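Local coordinates for putative aldolase (Bacteroides vulgatus ATCC 8482, PDB 3DXI), which is of uncertain function but folds as a closed, eight-stranded parallel beta barrel of the TIM type, related to the HMGL-like family, at residues A[76-81]-A[102-107]; A[6-11]-A[40-45]; A[92-97]-A[126-131]; A[132-137]-A[158-163]. One frame throughout, in Å; residues are numbered along the deposited sequence.

Contact 1 (A[76-81]-A[102-107]); sequences IAIMLN and DMIRIA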
# COMPACT_ATOMS: atom_id res chain seq x y z
N ILE A 76 13.57 -20.95 -14.39
CA ILE A 76 12.48 -20.49 -15.23
C ILE A 76 11.22 -21.32 -15.06
O ILE A 76 11.27 -22.55 -14.95
CB ILE A 76 12.89 -20.52 -16.72
CG1 ILE A 76 14.14 -19.67 -16.95
CG2 ILE A 76 11.75 -20.03 -17.60
CD1 ILE A 76 13.92 -18.19 -16.71
N ALA A 77 10.08 -20.64 -15.04
CA ALA A 77 8.80 -21.32 -14.90
C ALA A 77 7.80 -20.78 -15.91
O ALA A 77 7.93 -19.65 -16.39
CB ALA A 77 8.26 -21.13 -13.49
N ILE A 78 6.81 -21.60 -16.23
CA ILE A 78 5.72 -21.19 -17.10
C ILE A 78 4.47 -21.68 -16.36
O ILE A 78 4.57 -22.54 -15.48
CB ILE A 78 5.78 -21.81 -18.53
CG1 ILE A 78 5.59 -23.33 -18.48
CG2 ILE A 78 7.09 -21.42 -19.22
CD1 ILE A 78 4.13 -23.75 -18.50
N MSE A 79 3.31 -21.14 -16.71
CA MSE A 79 2.09 -21.55 -16.04
C MSE A 79 1.09 -22.19 -16.99
O MSE A 79 1.05 -21.87 -18.18
CB MSE A 79 1.45 -20.33 -15.36
CG MSE A 79 0.07 -20.57 -14.79
SE MSE A 79 -0.56 -19.09 -13.71
CE MSE A 79 0.26 -19.62 -12.03
N LEU A 80 0.30 -23.11 -16.44
CA LEU A 80 -0.75 -23.81 -17.17
C LEU A 80 -2.05 -23.59 -16.40
O LEU A 80 -2.07 -23.66 -15.17
CB LEU A 80 -0.49 -25.31 -17.21
CG LEU A 80 0.68 -25.88 -18.02
CD1 LEU A 80 0.72 -27.39 -17.81
CD2 LEU A 80 0.49 -25.55 -19.50
N ASN A 81 -3.14 -23.31 -17.12
CA ASN A 81 -4.44 -23.14 -16.48
C ASN A 81 -5.06 -24.54 -16.40
O ASN A 81 -5.39 -25.14 -17.43
CB ASN A 81 -5.33 -22.21 -17.32
CG ASN A 81 -4.90 -20.75 -17.24
OD1 ASN A 81 -5.03 -20.00 -18.21
ND2 ASN A 81 -4.40 -20.34 -16.08
N ASP A 102 12.32 -25.00 -15.74
CA ASP A 102 12.51 -25.71 -14.48
C ASP A 102 11.23 -26.12 -13.79
O ASP A 102 11.10 -27.26 -13.34
CB ASP A 102 13.33 -24.83 -13.53
CG ASP A 102 14.69 -24.49 -14.10
OD1 ASP A 102 15.55 -25.40 -14.14
OD2 ASP A 102 14.89 -23.33 -14.53
N MSE A 103 10.29 -25.19 -13.71
CA MSE A 103 9.04 -25.45 -13.02
C MSE A 103 7.79 -25.13 -13.82
O MSE A 103 7.74 -24.16 -14.57
CB MSE A 103 9.00 -24.65 -11.72
CG MSE A 103 7.70 -24.77 -10.95
SE MSE A 103 7.66 -23.55 -9.44
CE MSE A 103 8.59 -24.66 -8.14
N ILE A 104 6.78 -25.97 -13.63
CA ILE A 104 5.50 -25.81 -14.28
C ILE A 104 4.52 -25.48 -13.17
O ILE A 104 4.29 -26.30 -12.28
CB ILE A 104 5.03 -27.11 -14.97
CG1 ILE A 104 6.10 -27.61 -15.95
CG2 ILE A 104 3.70 -26.87 -15.67
CD1 ILE A 104 6.44 -26.63 -17.06
N ARG A 105 3.97 -24.27 -13.18
CA ARG A 105 3.01 -23.89 -12.16
C ARG A 105 1.62 -24.09 -12.74
O ARG A 105 1.40 -23.85 -13.93
CB ARG A 105 3.18 -22.44 -11.75
CG ARG A 105 4.51 -22.14 -11.10
CD ARG A 105 4.56 -20.67 -10.79
NE ARG A 105 4.37 -20.40 -9.38
CZ ARG A 105 4.03 -19.21 -8.90
NH1 ARG A 105 3.82 -18.18 -9.70
NH2 ARG A 105 3.96 -19.05 -7.59
N ILE A 106 0.69 -24.52 -11.90
CA ILE A 106 -0.68 -24.78 -12.33
C ILE A 106 -1.65 -23.85 -11.62
O ILE A 106 -1.69 -23.81 -10.39
CB ILE A 106 -1.06 -26.24 -12.01
CG1 ILE A 106 0.01 -27.18 -12.57
CG2 ILE A 106 -2.43 -26.56 -12.61
CD1 ILE A 106 -0.14 -28.63 -12.15
N ALA A 107 -2.43 -23.09 -12.38
CA ALA A 107 -3.43 -22.20 -11.79
C ALA A 107 -4.61 -23.11 -11.50
O ALA A 107 -5.24 -23.63 -12.41
CB ALA A 107 -3.84 -21.11 -12.77

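Contact 2 (A[6-11]-A[40-45]); sequences LDCTLR and YLEVGY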
# COMPACT_ATOMS: atom_id res chain seq x y z
N LEU A 6 10.01 -15.15 -6.26
CA LEU A 6 9.61 -15.39 -7.64
C LEU A 6 8.93 -14.17 -8.27
O LEU A 6 7.99 -13.61 -7.71
CB LEU A 6 8.66 -16.59 -7.72
CG LEU A 6 8.15 -17.04 -9.09
CD1 LEU A 6 7.74 -18.52 -9.02
CD2 LEU A 6 6.97 -16.18 -9.52
N ASP A 7 9.43 -13.77 -9.43
CA ASP A 7 8.85 -12.64 -10.14
C ASP A 7 8.07 -13.16 -11.35
O ASP A 7 8.59 -13.97 -12.14
CB ASP A 7 9.95 -11.68 -10.59
CG ASP A 7 9.39 -10.46 -11.29
OD1 ASP A 7 9.06 -10.55 -12.49
OD2 ASP A 7 9.27 -9.41 -10.64
N CYS A 8 6.82 -12.72 -11.47
CA CYS A 8 5.97 -13.15 -12.57
C CYS A 8 5.45 -11.98 -13.40
O CYS A 8 4.34 -12.03 -13.92
CB CYS A 8 4.79 -13.98 -12.03
SG CYS A 8 3.84 -13.23 -10.68
N THR A 9 6.28 -10.95 -13.55
CA THR A 9 5.91 -9.76 -14.31
C THR A 9 5.32 -10.05 -15.70
O THR A 9 4.20 -9.63 -16.01
CB THR A 9 7.13 -8.82 -14.49
OG1 THR A 9 7.69 -8.52 -13.20
CG2 THR A 9 6.72 -7.53 -15.16
N LEU A 10 6.07 -10.76 -16.54
CA LEU A 10 5.60 -11.06 -17.90
C LEU A 10 4.35 -11.92 -18.00
O LEU A 10 3.49 -11.68 -18.85
CB LEU A 10 6.72 -11.72 -18.71
CG LEU A 10 8.03 -10.93 -18.86
CD1 LEU A 10 8.99 -11.69 -19.77
CD2 LEU A 10 7.74 -9.55 -19.44
N ARG A 11 4.24 -12.91 -17.12
CA ARG A 11 3.09 -13.82 -17.13
C ARG A 11 1.82 -13.13 -16.63
O ARG A 11 0.76 -13.25 -17.24
CB ARG A 11 3.40 -15.04 -16.25
CG ARG A 11 2.34 -16.15 -16.29
CD ARG A 11 1.15 -15.87 -15.37
NE ARG A 11 1.51 -15.95 -13.95
CZ ARG A 11 0.65 -15.76 -12.95
NH1 ARG A 11 -0.62 -15.47 -13.21
NH2 ARG A 11 1.06 -15.86 -11.70
N TYR A 40 13.28 -17.28 -8.97
CA TYR A 40 12.44 -17.84 -10.02
C TYR A 40 11.81 -16.75 -10.86
O TYR A 40 11.44 -15.69 -10.36
CB TYR A 40 11.32 -18.69 -9.41
CG TYR A 40 11.72 -20.08 -9.03
CD1 TYR A 40 11.35 -21.17 -9.81
CD2 TYR A 40 12.47 -20.32 -7.87
CE1 TYR A 40 11.71 -22.47 -9.45
CE2 TYR A 40 12.83 -21.62 -7.51
CZ TYR A 40 12.45 -22.68 -8.31
OH TYR A 40 12.81 -23.96 -7.96
N LEU A 41 11.67 -17.04 -12.15
CA LEU A 41 11.06 -16.12 -13.09
C LEU A 41 9.99 -16.88 -13.87
O LEU A 41 10.31 -17.80 -14.62
CB LEU A 41 12.09 -15.56 -14.07
CG LEU A 41 13.41 -14.98 -13.55
CD1 LEU A 41 14.24 -14.51 -14.73
CD2 LEU A 41 13.14 -13.83 -12.59
N GLU A 42 8.73 -16.52 -13.67
CA GLU A 42 7.63 -17.16 -14.40
C GLU A 42 7.39 -16.21 -15.56
O GLU A 42 6.76 -15.16 -15.40
CB GLU A 42 6.40 -17.26 -13.52
CG GLU A 42 5.25 -17.99 -14.17
CD GLU A 42 4.14 -18.23 -13.20
OE1 GLU A 42 3.64 -17.24 -12.62
OE2 GLU A 42 3.76 -19.41 -13.01
N VAL A 43 7.89 -16.59 -16.73
CA VAL A 43 7.84 -15.76 -17.92
C VAL A 43 6.59 -15.80 -18.79
O VAL A 43 6.42 -14.96 -19.67
CB VAL A 43 9.06 -16.07 -18.80
CG1 VAL A 43 10.34 -15.84 -18.00
CG2 VAL A 43 8.99 -17.50 -19.31
N GLY A 44 5.71 -16.78 -18.57
CA GLY A 44 4.52 -16.85 -19.38
C GLY A 44 3.73 -18.13 -19.28
O GLY A 44 3.99 -18.98 -18.42
N TYR A 45 2.75 -18.26 -20.17
CA TYR A 45 1.87 -19.42 -20.23
C TYR A 45 2.24 -20.30 -21.41
O TYR A 45 2.94 -19.88 -22.33
CB TYR A 45 0.42 -18.97 -20.45
CG TYR A 45 -0.24 -18.26 -19.28
CD1 TYR A 45 -0.89 -18.97 -18.28
CD2 TYR A 45 -0.22 -16.86 -19.20
CE1 TYR A 45 -1.51 -18.32 -17.21
CE2 TYR A 45 -0.84 -16.19 -18.13
CZ TYR A 45 -1.49 -16.94 -17.15
OH TYR A 45 -2.10 -16.31 -16.10
O HOH W 1 8.11 -12.80 -15.94

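Contact 3 (A[92-97]-A[126-131]); sequences HLLLPI and MGFEVG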
# COMPACT_ATOMS: atom_id res chain seq x y z
N HIS A 92 2.00 -32.09 -26.01
CA HIS A 92 2.30 -30.95 -26.86
C HIS A 92 2.67 -29.71 -26.06
O HIS A 92 3.51 -28.92 -26.49
CB HIS A 92 1.13 -30.62 -27.78
CG HIS A 92 1.50 -29.68 -28.88
ND1 HIS A 92 0.56 -28.95 -29.59
CD2 HIS A 92 2.70 -29.35 -29.40
CE1 HIS A 92 1.18 -28.21 -30.49
NE2 HIS A 92 2.48 -28.43 -30.40
N LEU A 93 2.05 -29.54 -24.90
CA LEU A 93 2.31 -28.37 -24.05
C LEU A 93 3.67 -28.34 -23.37
O LEU A 93 4.34 -27.31 -23.35
CB LEU A 93 1.23 -28.25 -22.97
CG LEU A 93 -0.20 -27.91 -23.39
CD1 LEU A 93 -1.14 -28.04 -22.20
CD2 LEU A 93 -0.24 -26.49 -23.94
N LEU A 94 4.10 -29.48 -22.82
CA LEU A 94 5.36 -29.51 -22.08
C LEU A 94 6.54 -30.26 -22.67
O LEU A 94 7.69 -29.88 -22.46
CB LEU A 94 5.09 -30.04 -20.66
CG LEU A 94 4.00 -29.28 -19.90
CD1 LEU A 94 3.80 -29.86 -18.52
CD2 LEU A 94 4.40 -27.83 -19.80
N LEU A 95 6.27 -31.33 -23.41
CA LEU A 95 7.33 -32.13 -24.00
C LEU A 95 8.35 -31.29 -24.76
O LEU A 95 9.56 -31.48 -24.63
CB LEU A 95 6.73 -33.19 -24.92
CG LEU A 95 7.44 -34.54 -25.02
CD1 LEU A 95 7.43 -35.24 -23.66
CD2 LEU A 95 6.73 -35.40 -26.06
N PRO A 96 7.89 -30.31 -25.56
CA PRO A 96 8.84 -29.49 -26.31
C PRO A 96 9.75 -28.60 -25.46
O PRO A 96 10.78 -28.12 -25.95
CB PRO A 96 7.95 -28.66 -27.23
CG PRO A 96 6.73 -29.54 -27.41
CD PRO A 96 6.51 -30.06 -26.02
N ILE A 97 9.38 -28.38 -24.20
CA ILE A 97 10.18 -27.49 -23.36
C ILE A 97 11.01 -28.16 -22.26
O ILE A 97 11.51 -27.49 -21.37
CB ILE A 97 9.30 -26.40 -22.69
CG1 ILE A 97 8.35 -27.03 -21.67
CG2 ILE A 97 8.49 -25.66 -23.76
CD1 ILE A 97 7.42 -26.02 -20.99
N MSE A 126 7.67 -36.12 -16.10
CA MSE A 126 8.40 -35.50 -17.21
C MSE A 126 9.66 -34.80 -16.73
O MSE A 126 10.44 -34.25 -17.52
CB MSE A 126 7.48 -34.53 -17.97
CG MSE A 126 6.32 -35.24 -18.68
SE MSE A 126 5.10 -34.08 -19.66
CE MSE A 126 6.27 -33.59 -21.11
N GLY A 127 9.87 -34.81 -15.42
CA GLY A 127 11.07 -34.22 -14.85
C GLY A 127 11.03 -32.75 -14.46
O GLY A 127 12.07 -32.16 -14.16
N PHE A 128 9.84 -32.16 -14.46
CA PHE A 128 9.68 -30.76 -14.11
C PHE A 128 9.40 -30.59 -12.62
O PHE A 128 8.90 -31.51 -11.97
CB PHE A 128 8.49 -30.14 -14.86
CG PHE A 128 8.67 -30.02 -16.34
CD1 PHE A 128 9.52 -29.05 -16.88
CD2 PHE A 128 7.97 -30.85 -17.21
CE1 PHE A 128 9.65 -28.90 -18.26
CE2 PHE A 128 8.09 -30.72 -18.60
CZ PHE A 128 8.93 -29.74 -19.12
N GLU A 129 9.72 -29.42 -12.09
CA GLU A 129 9.38 -29.11 -10.70
C GLU A 129 7.91 -28.73 -10.88
O GLU A 129 7.55 -28.17 -11.92
CB GLU A 129 10.15 -27.88 -10.20
CG GLU A 129 11.56 -28.15 -9.69
CD GLU A 129 12.31 -26.87 -9.41
OE1 GLU A 129 11.69 -25.79 -9.43
OE2 GLU A 129 13.53 -26.94 -9.16
N VAL A 130 7.05 -29.03 -9.91
CA VAL A 130 5.64 -28.69 -10.05
C VAL A 130 5.15 -27.74 -8.97
O VAL A 130 5.38 -27.97 -7.79
CB VAL A 130 4.74 -29.95 -10.02
CG1 VAL A 130 3.27 -29.55 -10.17
CG2 VAL A 130 5.14 -30.88 -11.14
N GLY A 131 4.47 -26.68 -9.40
CA GLY A 131 3.93 -25.72 -8.46
C GLY A 131 2.41 -25.62 -8.52
O GLY A 131 1.83 -25.60 -9.61

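Contact 4 (A[132-137]-A[158-163]); sequences FNVMYM and DLFCMV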
# COMPACT_ATOMS: atom_id res chain seq x y z
N PHE A 132 1.77 -25.59 -7.36
CA PHE A 132 0.32 -25.47 -7.28
C PHE A 132 -0.01 -24.03 -6.87
O PHE A 132 0.36 -23.60 -5.78
CB PHE A 132 -0.28 -26.39 -6.20
CG PHE A 132 -0.32 -27.85 -6.57
CD1 PHE A 132 -1.48 -28.59 -6.37
CD2 PHE A 132 0.81 -28.51 -7.04
CE1 PHE A 132 -1.52 -29.96 -6.63
CE2 PHE A 132 0.79 -29.88 -7.31
CZ PHE A 132 -0.38 -30.60 -7.10
N ASN A 133 -0.68 -23.29 -7.75
CA ASN A 133 -1.09 -21.92 -7.43
C ASN A 133 -2.59 -22.01 -7.22
O ASN A 133 -3.37 -21.84 -8.16
CB ASN A 133 -0.74 -20.96 -8.56
CG ASN A 133 0.66 -20.35 -8.41
OD1 ASN A 133 1.63 -21.06 -8.11
ND2 ASN A 133 0.75 -19.04 -8.60
N VAL A 134 -2.99 -22.31 -5.99
CA VAL A 134 -4.40 -22.47 -5.63
C VAL A 134 -5.10 -21.15 -5.29
O VAL A 134 -4.69 -20.43 -4.39
CB VAL A 134 -4.56 -23.46 -4.47
CG1 VAL A 134 -6.04 -23.69 -4.16
CG2 VAL A 134 -3.86 -24.78 -4.82
N MSE A 135 -6.17 -20.87 -6.03
CA MSE A 135 -6.94 -19.65 -5.87
C MSE A 135 -7.91 -19.65 -4.70
O MSE A 135 -8.16 -20.68 -4.08
CB MSE A 135 -7.72 -19.38 -7.15
CG MSE A 135 -6.91 -19.64 -8.41
SE MSE A 135 -7.90 -19.38 -10.05
CE MSE A 135 -9.51 -20.35 -9.65
N TYR A 136 -8.44 -18.47 -4.41
CA TYR A 136 -9.42 -18.25 -3.35
C TYR A 136 -9.05 -18.78 -1.98
O TYR A 136 -9.83 -19.50 -1.36
CB TYR A 136 -10.77 -18.84 -3.76
CG TYR A 136 -11.11 -18.62 -5.22
CD1 TYR A 136 -11.08 -17.34 -5.78
CD2 TYR A 136 -11.45 -19.69 -6.03
CE1 TYR A 136 -11.39 -17.15 -7.13
CE2 TYR A 136 -11.75 -19.51 -7.37
CZ TYR A 136 -11.72 -18.24 -7.92
OH TYR A 136 -12.02 -18.07 -9.25
N MSE A 137 -7.87 -18.41 -1.48
CA MSE A 137 -7.45 -18.86 -0.17
C MSE A 137 -8.42 -18.33 0.90
O MSE A 137 -8.44 -18.82 2.02
CB MSE A 137 -6.03 -18.39 0.12
CG MSE A 137 -5.87 -16.88 0.23
SE MSE A 137 -4.00 -16.33 0.28
CE MSE A 137 -3.61 -16.86 2.11
N ASP A 158 6.26 -29.18 -5.48
CA ASP A 158 7.56 -28.62 -5.15
C ASP A 158 7.25 -27.25 -4.57
O ASP A 158 8.11 -26.58 -3.99
CB ASP A 158 8.41 -28.48 -6.40
CG ASP A 158 8.93 -29.81 -6.88
OD1 ASP A 158 9.86 -30.33 -6.23
OD2 ASP A 158 8.41 -30.33 -7.89
N LEU A 159 6.00 -26.84 -4.73
CA LEU A 159 5.52 -25.57 -4.24
C LEU A 159 3.99 -25.55 -4.16
O LEU A 159 3.31 -25.92 -5.11
CB LEU A 159 5.98 -24.42 -5.14
CG LEU A 159 5.34 -23.07 -4.82
CD1 LEU A 159 5.70 -22.68 -3.39
CD2 LEU A 159 5.79 -22.01 -5.81
N PHE A 160 3.49 -25.12 -3.01
CA PHE A 160 2.05 -24.96 -2.79
C PHE A 160 1.88 -23.47 -2.54
O PHE A 160 2.16 -22.98 -1.44
CB PHE A 160 1.58 -25.74 -1.56
CG PHE A 160 0.10 -25.63 -1.32
CD1 PHE A 160 -0.80 -26.34 -2.11
CD2 PHE A 160 -0.40 -24.78 -0.34
CE1 PHE A 160 -2.17 -26.20 -1.93
CE2 PHE A 160 -1.77 -24.63 -0.15
CZ PHE A 160 -2.66 -25.34 -0.95
N CYS A 161 1.44 -22.74 -3.56
CA CYS A 161 1.27 -21.29 -3.48
C CYS A 161 -0.14 -20.83 -3.12
O CYS A 161 -1.10 -21.14 -3.83
CB CYS A 161 1.70 -20.66 -4.81
SG CYS A 161 1.73 -18.85 -4.82
N MSE A 162 -0.27 -20.11 -2.01
CA MSE A 162 -1.57 -19.60 -1.57
C MSE A 162 -1.82 -18.27 -2.29
O MSE A 162 -1.05 -17.33 -2.15
CB MSE A 162 -1.58 -19.38 -0.06
CG MSE A 162 -1.14 -20.59 0.75
SE MSE A 162 -1.21 -20.24 2.65
CE MSE A 162 0.17 -18.89 2.77
N VAL A 163 -2.90 -18.20 -3.07
CA VAL A 163 -3.21 -16.99 -3.83
C VAL A 163 -4.32 -16.11 -3.26
O VAL A 163 -5.47 -16.52 -3.13
CB VAL A 163 -3.58 -17.36 -5.28
CG1 VAL A 163 -3.83 -16.10 -6.11
CG2 VAL A 163 -2.46 -18.19 -5.90

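Contact 1 (A[76-81]-A[102-107])
CG1 of Ile78 stands between its own backbone N and carbonyl carbon (chi1 66°), while Ile104 CB points to the same face and its chi2 of -60° turns CD1 toward Ile78; the two side chains then run side by side, and Ile78 CG1 lies 3.7 Å from Ile104 CD1. They sit on neighbouring parallel strands of the TIM barrel, 75-81 and 103-108, in a beta-alpha-beta unit with helix 90-94 between them. The segment axes come within 4.6 Å and are twisted by 30° against each other. Their pairing alternates regularly: Ile78 N donates to Met103 O, Arg105 N to Ile78 O, Leu80 N to Arg105 O (2.8 Å) and Ala107 N to Leu80 O. On the face holding Ile78, Leu80, Ile104 and Ile106, Leu80 CD1 meets Ile104 CG2 at 3.7 Å; Leu93 and Leu94 of helix 90-94 pack against Leu80, and Leu94 also against Ile104.

The opposite face looks into the barrel. There Met79, a selenomethionine, bends its chain so that CE approaches CB of Arg105, whose guanidinium is engaged further on by a salt bridge to Asp216. At the N-terminal end Ile76 O accepts from both Asp102 N and Met103 N. Asp102 OD2, also salt-bridged to Arg69, takes the Ile76 N-H on its anti lone pair, with Ile76 N at 2.7 Å from Asp102 OD2.

Contact 2 (A[6-11]-A[40-45])
Arg11 NE reaches Glu42 OE1 at 2.8 Å in a salt bridge, and a weak bond from Arg11 NH2 falls on the same oxygen. The guanidinium and carboxylate planes are 87° apart, and NE meets OE1 from above the carboxylate plane, 64° out of it. Arg105 NH1 adds a second salt bridge to OE1, so this buried oxygen is gripped by two arginines. Arg11 CG, anti to the backbone N (chi1 -173°), lies over one face of Tyr45, 4.0 Å from the ring centroid, in a CH-pi contact; beyond it the chain bends at chi2 and chi3, and Arg11 NH1 makes a weak bond to Tyr45 OH.

Further out, the backbone fixes these groups. Asp7 N donates to Tyr40 O (2.9 Å) and Glu42 N to Asp7 O, and Leu6 CG rests on Tyr40 CB. After Asp7 comes helix 9-13, with Cys8 at the N-cap position; Thr9 N bonds Asp7 OD1 in an Asx turn. A water accepts from Leu10 N and donates to Glu42 O, linking the segments beyond the last strand bridge.

This cluster lies inside the barrel near the C-terminal end of its first strand, the end at which TIM barrels usually carry their active sites.

Contact 3 (A[92-97]-A[126-131])
Leu94, Leu95 and Ile97 make an apolar contact with Met126 and Phe128 on the outer layer of the protein, where helix 90-94 and the residues after it meet the chain entering strand 129-134. No hydrogen bond crosses between the two segments; the contact is van der Waals, made by side chains and by backbone atoms of 94-97. Leu94 CB touches two partners, Phe128 CE2 at 3.7 Å and the CE methyl of Met126, a selenomethionine, at 3.8 Å. That methyl is carried to the Leu94-Leu95 backbone by a chain that bends at chi3 (70°). Leu95 CD1 also approaches Met126 CE, but more closely than carbons normally pack, so this detail of the exposed leucine is doubtful.

Strand 129-134 belongs to the TIM barrel, and Phe128, just ahead of it, fills the layer between barrel and helices: Ile104 of the neighbouring strand and Ile123 of helix 113-124 also touch its side chain. The preceding Gly127 ends that helix in a Schellman motif, its positive phi (90°) turning the chain toward the strand.

Carbonyl oxygens of 92-97 approach the ring at its rim, Leu94 O lying 3.6 Å from Phe128 CZ, close to the ring plane, and Ile97 O in plane near CE1. Leu94 O also accepts the Ile97 N-H (2.9 Å). Ile97 crosses Phe128 at about a right angle, with its CG1 3.8 Å from Phe128 CZ.

Contact 4 (A[132-137]-A[158-163])
Phe132 and Val134 pair with the strand 159-163 in parallel fashion, the segment axes 4.7 Å apart at closest and 20° from parallel. Phe132 N donates to Leu159 O (2.7 Å), Phe132 O receives Cys161 N, Val134 N donates to Cys161 O, and Val163 N to Val134 O (3.1 Å). Beyond Val134 the first segment leaves the strand, and the last link is a weak bond from Met137 N to Val163 O.

The side chains divide between two faces. On the one bearing Phe132, Val134, Phe160 and Met162, CG of Phe160 lies anti to its backbone N (chi1 -179°), and the ring reaches across the strand boundary: Phe160 CE1 meets Val134 CG2 at 3.6 Å, and CD1 nears Phe132 CB at 4.1 Å. Helices cover this face, 113-124 over Phe132 and 171-184 over Phe160 and Met162.

Met137 comes back over the end of the partner strand. Its CG occupies the position between backbone N and carbonyl carbon (chi1 65°), and the bent selenomethionine chain sets CE 3.9 Å from Met162 CB. Val163, at the same end, leans its CB on Val134 O (3.4 Å).

The other face points into the barrel. Asn133 OD1 is 3.3 Å from Cys161 CB, and Arg105 from strand 103-108 touches both residues. Apolar side chains (Phe132, Val134, Phe160, Met162) outside, largely under helices, with Asn133 and Cys161 inside, make the two-sided strand pairing of a TIM barrel.

All four contacts reach one closed parallel sheet. Contact 2 joins its first two strands, contact 1 the third and fourth, and contact 4 the fifth and sixth, following one another along the chain; contact 3 alternates with contact 1 and shares strand 129-134 with contact 4. Neighbouring strands join them: Ala77 N bonds Leu41 O between contacts 1 and 2, and Ile106 N bonds Gly131 O between contacts 1 and 3. Centres of contacts 1 and 2 lie about 9 Å apart, those of contacts 3 and 4 about 19 Å. Contact 3 lies farthest from the chain's centre, tying the helical layer to the barrel, whereas inward-facing side chains of contacts 1, 2 and 4 meet around Arg105.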